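Local structure of bifunctional GH43-CE protein (Bacteroides eggerthii, 6MLY) at residues A28-M33 with R275-V280; I249-L254 with Y265-C270. The protein probably hydrolyses xylan-derived sugars through a family 43 glycoside hydrolase region, joined in one polypeptide to a predicted carbohydrate esterase region. One frame throughout, in Å; residues are numbered along the deposited sequence.

Contact 1. Residues A28-M33 with R275-V280. With EDO (1,2-ethanediol), chain F.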
loop_
_atom_site.group_PDB
_atom_site.type_symbol
_atom_site.label_atom_id
_atom_site.label_comp_id
_atom_site.label_asym_id
_atom_site.label_seq_id
_atom_site.Cartn_x
_atom_site.Cartn_y
_atom_site.Cartn_z
ATOM N N ALA A 28 7.541 6.436 12.033
ATOM C CA ALA A 28 8.375 5.791 11.014
ATOM C C ALA A 28 9.254 4.717 11.662
ATOM O O ALA A 28 9.427 4.690 12.880
ATOM C CB ALA A 28 9.221 6.813 10.295
ATOM N N ASP A 29 9.822 3.859 10.811
ATOM C CA ASP A 29 10.538 2.661 11.210
ATOM C C ASP A 29 11.928 3.058 11.727
ATOM O O ASP A 29 12.872 3.217 10.950
ATOM C CB ASP A 29 10.585 1.676 10.039
ATOM C CG ASP A 29 11.092 0.286 10.378
ATOM O OD1 ASP A 29 10.629 -0.290 11.386
ATOM O OD2 ASP A 29 11.934 -0.218 9.613
ATOM N N ALA A 30 12.019 3.240 13.051
ATOM C CA ALA A 30 13.266 3.503 13.765
ATOM C C ALA A 30 13.361 2.545 14.948
ATOM O O ALA A 30 13.235 2.956 16.097
ATOM C CB ALA A 30 13.314 4.944 14.212
ATOM N N PRO A 31 13.555 1.231 14.692
ATOM C CA PRO A 31 13.583 0.225 15.756
ATOM C C PRO A 31 14.921 0.120 16.503
ATOM O O PRO A 31 15.957 0.517 15.973
ATOM C CB PRO A 31 13.317 -1.081 14.992
ATOM C CG PRO A 31 13.927 -0.839 13.626
ATOM C CD PRO A 31 13.719 0.638 13.353
ATOM N N ASP A 32 14.859 -0.432 17.721
ATOM C CA ASP A 32 16.018 -0.735 18.562
ATOM C C ASP A 32 16.828 0.544 18.793
ATOM O O ASP A 32 17.981 0.652 18.366
ATOM C CB ASP A 32 16.881 -1.836 17.948
ATOM C CG ASP A 32 16.138 -3.134 17.691
ATOM O OD1 ASP A 32 14.906 -3.170 17.914
ATOM O OD2 ASP A 32 16.798 -4.100 17.262
ATOM N N MET A 33 16.192 1.505 19.466
ATOM C CA MET A 33 16.807 2.773 19.792
ATOM C C MET A 33 17.802 2.570 20.942
ATOM O O MET A 33 17.552 1.812 21.879
ATOM C CB MET A 33 15.757 3.803 20.218
ATOM C CG MET A 33 14.915 4.317 19.072
ATOM S SD MET A 33 13.687 5.538 19.607
ATOM C CE MET A 33 12.548 4.494 20.514
ATOM N N ARG A 275 8.130 -0.189 12.884
ATOM C CA ARG A 275 8.284 -0.179 14.352
ATOM C C ARG A 275 8.711 1.230 14.792
ATOM O O ARG A 275 9.837 1.654 14.536
ATOM C CB ARG A 275 9.275 -1.275 14.763
ATOM C CG ARG A 275 8.945 -2.646 14.188
ATOM C CD ARG A 275 9.736 -3.786 14.810
ATOM N NE ARG A 275 11.049 -3.974 14.202
ATOM C CZ ARG A 275 12.094 -4.536 14.808
ATOM N NH1 ARG A 275 11.985 -4.982 16.047
ATOM N NH2 ARG A 275 13.249 -4.639 14.176
ATOM N N ILE A 276 7.787 1.945 15.450
ATOM C CA ILE A 276 7.796 3.415 15.508
ATOM C C ILE A 276 8.107 3.877 16.932
ATOM O O ILE A 276 7.481 3.420 17.885
ATOM C CB ILE A 276 6.464 3.997 14.969
ATOM C CG1 ILE A 276 5.234 3.477 15.717
ATOM C CG2 ILE A 276 6.315 3.748 13.474
ATOM C CD1 ILE A 276 4.011 4.338 15.530
ATOM N N PRO A 277 9.114 4.762 17.125
ATOM C CA PRO A 277 9.429 5.337 18.436
ATOM C C PRO A 277 8.276 5.957 19.244
ATOM O O PRO A 277 7.409 6.644 18.680
ATOM C CB PRO A 277 10.423 6.446 18.071
ATOM C CG PRO A 277 11.166 5.879 16.891
ATOM C CD PRO A 277 10.086 5.175 16.099
ATOM N N TYR A 278 8.315 5.705 20.563
ATOM C CA TYR A 278 7.378 6.212 21.569
ATOM C C TYR A 278 8.174 6.786 22.751
ATOM O O TYR A 278 9.151 6.182 23.199
ATOM C CB TYR A 278 6.465 5.095 22.083
ATOM C CG TYR A 278 5.207 4.849 21.286
ATOM C CD1 TYR A 278 5.262 4.504 19.945
ATOM C CD2 TYR A 278 3.955 4.927 21.879
ATOM C CE1 TYR A 278 4.110 4.266 19.213
ATOM C CE2 TYR A 278 2.793 4.693 21.159
ATOM C CZ TYR A 278 2.870 4.362 19.818
ATOM O OH TYR A 278 1.737 4.126 19.097
ATOM N N LEU A 279 7.740 7.949 23.251
ATOM C CA LEU A 279 8.271 8.552 24.467
ATOM C C LEU A 279 7.168 8.590 25.532
ATOM O O LEU A 279 6.075 9.092 25.276
ATOM C CB LEU A 279 8.785 9.959 24.144
ATOM C CG LEU A 279 10.120 10.023 23.402
ATOM C CD1 LEU A 279 10.491 11.459 23.065
ATOM C CD2 LEU A 279 11.227 9.374 24.219
ATOM N N VAL A 280 7.484 8.057 26.722
ATOM C CA VAL A 280 6.571 7.991 27.872
ATOM C C VAL A 280 7.175 8.801 29.015
ATOM O O VAL A 280 8.345 8.604 29.336
ATOM C CB VAL A 280 6.326 6.535 28.316
ATOM C CG1 VAL A 280 5.362 6.459 29.491
ATOM C CG2 VAL A 280 5.839 5.662 27.167
HETATM C C1 EDO F . 14.855 -6.984 16.679
HETATM O O1 EDO F . 14.675 -5.565 16.583
HETATM C C2 EDO F . 16.126 -7.358 15.931
HETATM O O2 EDO F . 17.231 -6.636 16.494
#

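Contact 2. Residues I249-L254 with Y265-C270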
loop_
_atom_site.group_PDB
_atom_site.type_symbol
_atom_site.label_atom_id
_atom_site.label_comp_id
_atom_site.label_asym_id
_atom_site.label_seq_id
_atom_site.Cartn_x
_atom_site.Cartn_y
_atom_site.Cartn_z
ATOM N N ILE A 249 4.061 -1.785 23.596
ATOM C CA ILE A 249 5.061 -0.730 23.377
ATOM C C ILE A 249 6.230 -0.982 24.340
ATOM O O ILE A 249 6.208 -0.518 25.477
ATOM C CB ILE A 249 4.462 0.679 23.591
ATOM C CG1 ILE A 249 3.262 0.948 22.678
ATOM C CG2 ILE A 249 5.535 1.756 23.439
ATOM C CD1 ILE A 249 2.382 2.085 23.148
ATOM N N ALA A 250 7.244 -1.709 23.865
ATOM C CA ALA A 250 8.297 -2.236 24.710
ATOM C C ALA A 250 9.667 -2.021 24.061
ATOM O O ALA A 250 9.763 -1.640 22.888
ATOM C CB ALA A 250 8.049 -3.699 24.976
ATOM N N GLN A 251 10.708 -2.262 24.870
ATOM C CA GLN A 251 12.119 -2.226 24.496
ATOM C C GLN A 251 12.599 -0.776 24.382
ATOM O O GLN A 251 12.062 0.007 23.603
ATOM C CB GLN A 251 12.386 -2.973 23.192
ATOM C CG GLN A 251 13.823 -2.839 22.716
ATOM C CD GLN A 251 14.184 -3.872 21.679
ATOM O OE1 GLN A 251 13.329 -4.571 21.137
ATOM N NE2 GLN A 251 15.469 -3.976 21.389
ATOM N N GLY A 252 13.655 -0.471 25.147
ATOM C CA GLY A 252 14.276 0.841 25.221
ATOM C C GLY A 252 15.005 1.031 26.541
ATOM O O GLY A 252 15.390 0.059 27.197
ATOM N N GLY A 253 15.183 2.298 26.923
ATOM C CA GLY A 253 15.828 2.683 28.169
ATOM C C GLY A 253 15.381 4.065 28.617
ATOM O O GLY A 253 14.396 4.598 28.085
ATOM N N LEU A 254 16.116 4.636 29.583
ATOM C CA LEU A 254 15.816 5.943 30.165
ATOM C C LEU A 254 16.613 7.033 29.446
ATOM O O LEU A 254 17.715 6.795 28.968
ATOM C CB LEU A 254 16.178 5.931 31.652
ATOM C CG LEU A 254 15.270 5.090 32.545
ATOM C CD1 LEU A 254 15.857 4.962 33.942
ATOM C CD2 LEU A 254 13.869 5.680 32.601
ATOM N N TYR A 265 12.247 5.915 26.264
ATOM C CA TYR A 265 12.182 5.755 24.809
ATOM C C TYR A 265 11.929 4.274 24.502
ATOM O O TYR A 265 12.678 3.413 24.964
ATOM C CB TYR A 265 13.426 6.321 24.118
ATOM C CG TYR A 265 14.735 5.652 24.447
ATOM C CD1 TYR A 265 15.189 4.565 23.720
ATOM C CD2 TYR A 265 15.540 6.130 25.470
ATOM C CE1 TYR A 265 16.398 3.957 24.011
ATOM C CE2 TYR A 265 16.752 5.532 25.779
ATOM C CZ TYR A 265 17.185 4.443 25.044
ATOM O OH TYR A 265 18.383 3.859 25.341
ATOM N N LEU A 266 10.838 4.014 23.760
ATOM C CA LEU A 266 10.330 2.673 23.425
ATOM C C LEU A 266 9.762 2.689 22.000
ATOM O O LEU A 266 9.683 3.748 21.376
ATOM C CB LEU A 266 9.228 2.285 24.417
ATOM C CG LEU A 266 9.562 2.408 25.902
ATOM C CD1 LEU A 266 8.287 2.434 26.736
ATOM C CD2 LEU A 266 10.475 1.276 26.351
ATOM N N PHE A 267 9.323 1.523 21.507
ATOM C CA PHE A 267 8.684 1.437 20.185
ATOM C C PHE A 267 7.554 0.397 20.174
ATOM O O PHE A 267 7.590 -0.593 20.918
ATOM C CB PHE A 267 9.719 1.137 19.097
ATOM C CG PHE A 267 10.303 -0.255 19.107
ATOM C CD1 PHE A 267 9.615 -1.324 18.547
ATOM C CD2 PHE A 267 11.557 -0.493 19.645
ATOM C CE1 PHE A 267 10.160 -2.600 18.548
ATOM C CE2 PHE A 267 12.100 -1.770 19.645
ATOM C CZ PHE A 267 11.403 -2.821 19.098
ATOM N N GLU A 268 6.570 0.645 19.295
ATOM C CA GLU A 268 5.419 -0.232 19.017
ATOM C C GLU A 268 5.628 -0.897 17.653
ATOM O O GLU A 268 6.370 -0.380 16.823
ATOM C CB GLU A 268 4.128 0.593 19.001
ATOM C CG GLU A 268 2.855 -0.221 19.174
ATOM C CD GLU A 268 1.575 0.491 18.756
ATOM O OE1 GLU A 268 1.675 1.516 18.045
ATOM O OE2 GLU A 268 0.476 0.015 19.131
ATOM N N ASP A 269 4.975 -2.044 17.436
ATOM C CA ASP A 269 4.824 -2.633 16.098
ATOM C C ASP A 269 3.511 -2.125 15.493
ATOM O O ASP A 269 2.452 -2.695 15.759
ATOM C CB ASP A 269 4.857 -4.163 16.151
ATOM C CG ASP A 269 6.150 -4.725 16.716
ATOM O OD1 ASP A 269 7.158 -3.998 16.693
ATOM O OD2 ASP A 269 6.135 -5.883 17.184
ATOM N N CYS A 270 3.592 -1.058 14.685
ATOM C CA CYS A 270 2.409 -0.381 14.116
ATOM C C CYS A 270 2.154 -0.874 12.686
ATOM O O CYS A 270 1.753 -0.093 11.826
ATOM C CB CYS A 270 2.583 1.137 14.138
ATOM S SG CYS A 270 1.038 2.063 14.389
#

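Contact 1. Residues A28-M33 with R275-V280
The loop residues Ala28 to Ala30 run beside the start of strand 275-280: Ala30 N donates to Arg275 O at 3.1 Å, and Ala28 O receives a CA-H...O contact from Ile276 CA at 3.3 Å. Asp29 CG stands anti to the backbone N (chi1 -170°); from there Asp29 OD1 accepts from Arg275 N at 2.9 Å, on the anti side of the carboxylate, while OD2 is bonded to Gly486 N. Pro31 CB lies over one face of the Arg275 guanidinium, 3.5 Å above the plane and offset toward the rim. At the edge, in plane, O1 of a 1,2-ethanediol, probably from the crystallisation liquor, accepts from Arg275 NH1 (2.8 Å) and NH2 and also bonds the Asp32 carboxylate. Asp32 OD1 and Arg275 NH1 are 3.9 Å apart, a long salt bridge of charges alone, since the oxygen lies well out of the guanidinium plane; the two planes are 83° apart. Pro277 CG meets Ala30 CB at 3.6 Å. The contact joins a loop near the start of the family 43 region to a strand near its end. Met44 of strand 41-45 packs on Ala30 and Met33, while Phe267 and Tyr265 of strand 262-269 touch Asp32 and Met33, so the loop links two sheets.

Contact 2. Residues I249-L254 with Y265-C270
The Tyr265 ring lies with one face against Gly253, whose N sits 3.4 Å above the ring plane, offset toward the rim, and whose CA makes a CH-pi contact 4.2 Å from the centroid; Leu254 O comes to its edge. The Phe267 ring has Ala250 O 3.8 Å above its centre, and Gln251 OE1 near its plane, 3.3 Å from Phe267 CZ. The Gln251 amide is turned 44° from that ring. Tyr265 CG stands between the backbone N and the carbonyl carbon (chi1 63°), and from there the ring lies over Gly252 and Gly253; its OH bonds Gln203 OE1 and Met35 N. An alanine in place of Tyr265 would probably leave those two without this hydroxyl and open a gap beside Gly253. Ile249 CG2 meets Leu266 CB at 3.9 Å. The axes of 250-254 and 265-269 run antiparallel, 167° apart, with Ala250 and Phe267 a hydrogen-bonded pair: Ala250 N donates to Phe267 O at 3.2 Å, and the return bond is weak. Tyr265 N donates to Gly253 O at 3.1 Å. This is the hairpin 250-256/262-269, consistent with part of a family 43 beta-propeller blade: 250-256 is an outer strand of a three-stranded sheet, and 262-269 is central, bonded on its other side to strand 275-282.

Overall arrangement
Contacts 1 and 2 have centres about 6 Å apart and meet through adjacent strands of one sheet: Tyr278 of contact 1 reaches Glu268 of contact 2 by a weak OH to OE1 bond of 2.8 Å, and Arg275 CD packs 3.2 Å from Asp269 OD1. Phe267 also touches Asp32, as does Gln251, so Asp32 of contact 1 meets both of these residues of contact 2. The side chains of Asp32 and Gln251 lie about 6 Å and 5 Å from that of Asp143, predicted to tune and orient the proton donor, and a 1,2-ethanediol is about 5 Å from the Gln251 side chain. This placement is consistent with Asp32 and Gln251 lying near the active site of the family 43 beta-propeller.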